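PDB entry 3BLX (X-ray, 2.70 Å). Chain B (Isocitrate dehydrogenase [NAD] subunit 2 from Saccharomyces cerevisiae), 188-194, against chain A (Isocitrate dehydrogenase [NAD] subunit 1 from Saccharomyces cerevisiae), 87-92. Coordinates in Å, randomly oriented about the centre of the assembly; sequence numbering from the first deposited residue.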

ATOM      1  N   HIS B 188     -33.792  29.177 -12.282  1.00 22.23           N
ATOM      2  CA  HIS B 188     -32.392  29.059 -12.629  1.00 26.70           C
ATOM      3  C   HIS B 188     -31.564  29.271 -11.380  1.00 29.12           C
ATOM      4  O   HIS B 188     -32.105  29.607 -10.339  1.00 24.09           O
ATOM      5  CB  HIS B 188     -32.037  30.113 -13.662  1.00 29.95           C
ATOM      6  CG  HIS B 188     -32.213  31.506 -13.161  1.00 40.96           C
ATOM      7  ND1 HIS B 188     -31.150  32.301 -12.796  1.00 51.11           N
ATOM      8  CD2 HIS B 188     -33.331  32.234 -12.925  1.00 33.02           C
ATOM      9  CE1 HIS B 188     -31.603  33.468 -12.371  1.00 42.45           C
ATOM     10  NE2 HIS B 188     -32.922  33.449 -12.433  1.00 31.41           N
ATOM     11  N   LYS B 189     -30.252  29.057 -11.484  1.00 37.45           N
ATOM     12  CA  LYS B 189     -29.305  29.286 -10.382  1.00 50.62           C
ATOM     13  C   LYS B 189     -28.475  30.559 -10.687  1.00 57.18           C
ATOM     14  O   LYS B 189     -28.476  31.035 -11.821  1.00 38.24           O
ATOM     15  CB  LYS B 189     -28.411  28.058 -10.161  1.00 45.56           C
ATOM     16  CG  LYS B 189     -28.230  27.637  -8.706  1.00 72.63           C
ATOM     17  CD  LYS B 189     -28.019  28.850  -7.797  1.00 80.19           C
ATOM     18  CE  LYS B 189     -27.117  28.535  -6.602  1.00 93.24           C
ATOM     19  NZ  LYS B 189     -27.685  27.539  -5.653  1.00 67.49           N
ATOM     20  N   SER B 190     -27.797  31.105  -9.673  1.00 73.94           N
ATOM     21  CA  SER B 190     -27.178  32.438  -9.748  1.00 71.76           C
ATOM     22  C   SER B 190     -26.702  32.823 -11.146  1.00 68.74           C
ATOM     23  O   SER B 190     -25.661  32.379 -11.591  1.00 68.92           O
ATOM     24  CB  SER B 190     -26.016  32.555  -8.763  1.00 76.19           C
ATOM     25  OG  SER B 190     -25.463  33.855  -8.809  1.00 66.95           O
ATOM     26  N   THR B 191     -27.469  33.680 -11.810  1.00 78.83           N
ATOM     27  CA  THR B 191     -27.278  34.023 -13.223  1.00 77.89           C
ATOM     28  C   THR B 191     -25.890  34.590 -13.617  1.00114.31           C
ATOM     29  O   THR B 191     -25.456  34.426 -14.772  1.00119.65           O
ATOM     30  CB  THR B 191     -28.406  34.986 -13.708  1.00 89.06           C
ATOM     31  OG1 THR B 191     -28.099  35.502 -15.010  1.00 80.75           O
ATOM     32  CG2 THR B 191     -28.589  36.145 -12.718  1.00 89.24           C
ATOM     33  N   ILE B 192     -25.193  35.244 -12.683  1.00114.81           N
ATOM     34  CA  ILE B 192     -23.905  35.890 -13.005  1.00114.80           C
ATOM     35  C   ILE B 192     -22.675  34.987 -12.775  1.00117.34           C
ATOM     36  O   ILE B 192     -21.618  35.194 -13.383  1.00 97.22           O
ATOM     37  CB  ILE B 192     -23.723  37.250 -12.260  1.00115.67           C
ATOM     38  CG1 ILE B 192     -22.823  38.199 -13.068  1.00 95.10           C
ATOM     39  CG2 ILE B 192     -23.220  37.039 -10.818  1.00 96.69           C
ATOM     40  CD1 ILE B 192     -23.430  38.658 -14.376  1.00 79.65           C
ATOM     41  N   GLN B 193     -22.827  33.987 -11.908  1.00127.76           N
ATOM     42  CA  GLN B 193     -21.745  33.050 -11.589  1.00122.16           C
ATOM     43  C   GLN B 193     -21.867  31.732 -12.368  1.00107.45           C
ATOM     44  O   GLN B 193     -21.039  30.827 -12.225  1.00 99.00           O
ATOM     45  CB  GLN B 193     -21.693  32.797 -10.078  1.00113.11           C
ATOM     46  CG  GLN B 193     -21.180  33.998  -9.271  1.00115.52           C
ATOM     47  CD  GLN B 193     -19.653  34.108  -9.245  1.00127.47           C
ATOM     48  OE1 GLN B 193     -18.968  33.372  -8.521  1.00120.53           O
ATOM     49  NE2 GLN B 193     -19.118  35.046 -10.022  1.00121.11           N
ATOM     50  N   ARG B 194     -22.924  31.637 -13.169  1.00 91.34           N
ATOM     51  CA  ARG B 194     -23.076  30.592 -14.165  1.00 78.40           C
ATOM     52  C   ARG B 194     -23.721  31.160 -15.428  1.00 59.53           C
ATOM     53  O   ARG B 194     -24.905  31.427 -15.471  1.00 62.39           O
ATOM     54  CB  ARG B 194     -23.836  29.352 -13.647  1.00 57.98           C
ATOM     55  CG  ARG B 194     -24.674  29.521 -12.385  1.00 74.33           C
ATOM     56  CD  ARG B 194     -23.980  28.999 -11.123  1.00 77.16           C
ATOM     57  NE  ARG B 194     -24.046  27.538 -10.921  1.00104.03           N
ATOM     58  CZ  ARG B 194     -24.634  26.646 -11.728  1.00104.72           C
ATOM     59  NH1 ARG B 194     -24.604  25.348 -11.412  1.00 66.59           N
ATOM     60  NH2 ARG B 194     -25.248  27.027 -12.845  1.00 95.25           N
TER
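Chain A, residues 87-92: QTGHGS

No hydrogen bond joins these two stretches; the contact is held by packing, and its centre is a histidine ring lying under an aliphatic carbon. CB of Q193(B) stands 3.7 Å from the centroid of the H90(A) ring and 12° off the ring normal, so it sits almost squarely over one face in a CH-pi contact. The first rule to read here is that a glutamine can pack by the root of its side chain.

Chain A reaches this position through a break in its backbone. A weakly bonded helix runs out at about T88(A), and G89(A) is the first residue to leave helical angles, with phi/psi of 104/3 and two bonds back into the last turn, a Schellman motif. A CB at these angles would be jammed against the carbonyl O of T88(A), which by itself calls for glycine. Nothing of the chain B stretch lies within 5.5 Å of where a CB would be, so the demand is one of backbone geometry and not of this contact. G91(A), at 80/144, is glycine for the same kind of reason, and the chain is helical again by S92(A). Between the two glycines H90(A), at -102/-161, is extended and sends its CA-to-CB bond toward chain B.

Chain B answers with a compact turn. The backbone N of Q193(B) bonds to O of S190(B) at 3.3 Å, and N of R194(B) makes a weak bond to the same oxygen at 3.2 Å. This turn points S190(B) and Q193(B) toward chain A, while T191(B) and I192(B) between them make no contact. The register follows: CA of S190(B) lies 6.6 Å from CA of T88(A), and CA of Q193(B) lies 7.1 Å from CA of H90(A). The two chains therefore advance in the same direction, three residue steps along the turn matching two along chain A.

T88(A), chi1 p, fills the other half of the contact. Its OG1 lies 3.5 Å from CB of S190(B) and is hydrogen-bonded elsewhere in the structure, while its CG2 meets CE of K189(B) at 3.8 Å. The CA-to-CB bond of K189(B) points sideways, yet the end of its side chain comes nearer. CB of S190(B) also approaches ND1 of H90(A), at 4.2 Å.

On the histidine, OE1 of Q193(B) comes within 3.1 Å of CD2 of H90(A). Q193(B) is exposed and poorly ordered, so this distance and the CB contact over the ring both deserve less weight than the buried packing around T88(A).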

ATOM      1  N   GLN A  87     -26.410  35.490  -1.348  1.00 63.47           N
ATOM      2  CA  GLN A  87     -27.384  34.455  -0.980  1.00 74.31           C
ATOM      3  C   GLN A  87     -27.040  33.068  -1.539  1.00 59.81           C
ATOM      4  O   GLN A  87     -27.473  32.054  -1.009  1.00 61.96           O
ATOM      5  CB  GLN A  87     -28.821  34.872  -1.373  1.00 86.73           C
ATOM      6  CG  GLN A  87     -29.332  36.157  -0.676  1.00 97.48           C
ATOM      7  CD  GLN A  87     -30.667  36.683  -1.238  1.00110.22           C
ATOM      8  OE1 GLN A  87     -31.234  36.119  -2.186  1.00 95.68           O
ATOM      9  NE2 GLN A  87     -31.167  37.771  -0.645  1.00 89.31           N
ATOM     10  N   THR A  88     -26.259  33.026  -2.608  1.00 70.04           N
ATOM     11  CA  THR A  88     -25.957  31.750  -3.262  1.00 73.30           C
ATOM     12  C   THR A  88     -24.560  31.197  -2.936  1.00 62.24           C
ATOM     13  O   THR A  88     -24.263  30.049  -3.238  1.00 64.24           O
ATOM     14  CB  THR A  88     -26.155  31.822  -4.796  1.00 56.79           C
ATOM     15  OG1 THR A  88     -25.482  32.968  -5.316  1.00 67.06           O
ATOM     16  CG2 THR A  88     -27.605  31.955  -5.129  1.00 71.30           C
ATOM     17  N   GLY A  89     -23.723  32.009  -2.301  1.00 40.64           N
ATOM     18  CA  GLY A  89     -22.403  31.579  -1.910  1.00 39.44           C
ATOM     19  C   GLY A  89     -21.305  32.139  -2.803  1.00 48.24           C
ATOM     20  O   GLY A  89     -20.126  31.822  -2.641  1.00 46.63           O
ATOM     21  N   HIS A  90     -21.676  32.981  -3.758  1.00 49.24           N
ATOM     22  CA  HIS A  90     -20.675  33.610  -4.608  1.00 45.50           C
ATOM     23  C   HIS A  90     -20.421  35.066  -4.184  1.00 53.14           C
ATOM     24  O   HIS A  90     -20.712  35.451  -3.044  1.00 40.47           O
ATOM     25  CB  HIS A  90     -21.064  33.482  -6.078  1.00 52.87           C
ATOM     26  CG  HIS A  90     -21.300  32.062  -6.520  1.00 73.99           C
ATOM     27  ND1 HIS A  90     -22.554  31.487  -6.553  1.00 86.05           N
ATOM     28  CD2 HIS A  90     -20.441  31.102  -6.943  1.00 58.61           C
ATOM     29  CE1 HIS A  90     -22.459  30.239  -6.984  1.00 71.01           C
ATOM     30  NE2 HIS A  90     -21.188  29.981  -7.227  1.00 43.37           N
ATOM     31  N   GLY A  91     -19.846  35.875  -5.061  1.00 36.47           N
ATOM     32  CA  GLY A  91     -19.514  37.219  -4.641  1.00 41.56           C
ATOM     33  C   GLY A  91     -18.220  37.260  -3.830  1.00 52.64           C
ATOM     34  O   GLY A  91     -17.925  36.372  -3.027  1.00 48.89           O
ATOM     35  N   SER A  92     -17.458  38.328  -4.019  1.00 46.62           N
ATOM     36  CA  SER A  92     -16.057  38.401  -3.594  1.00 51.09           C
ATOM     37  C   SER A  92     -15.718  37.886  -2.188  1.00 44.78           C
ATOM     38  O   SER A  92     -14.662  37.285  -1.978  1.00 34.17           O
ATOM     39  CB  SER A  92     -15.521  39.831  -3.769  1.00 50.01           C
ATOM     40  OG  SER A  92     -15.102  40.062  -5.097  1.00 64.78           O
TER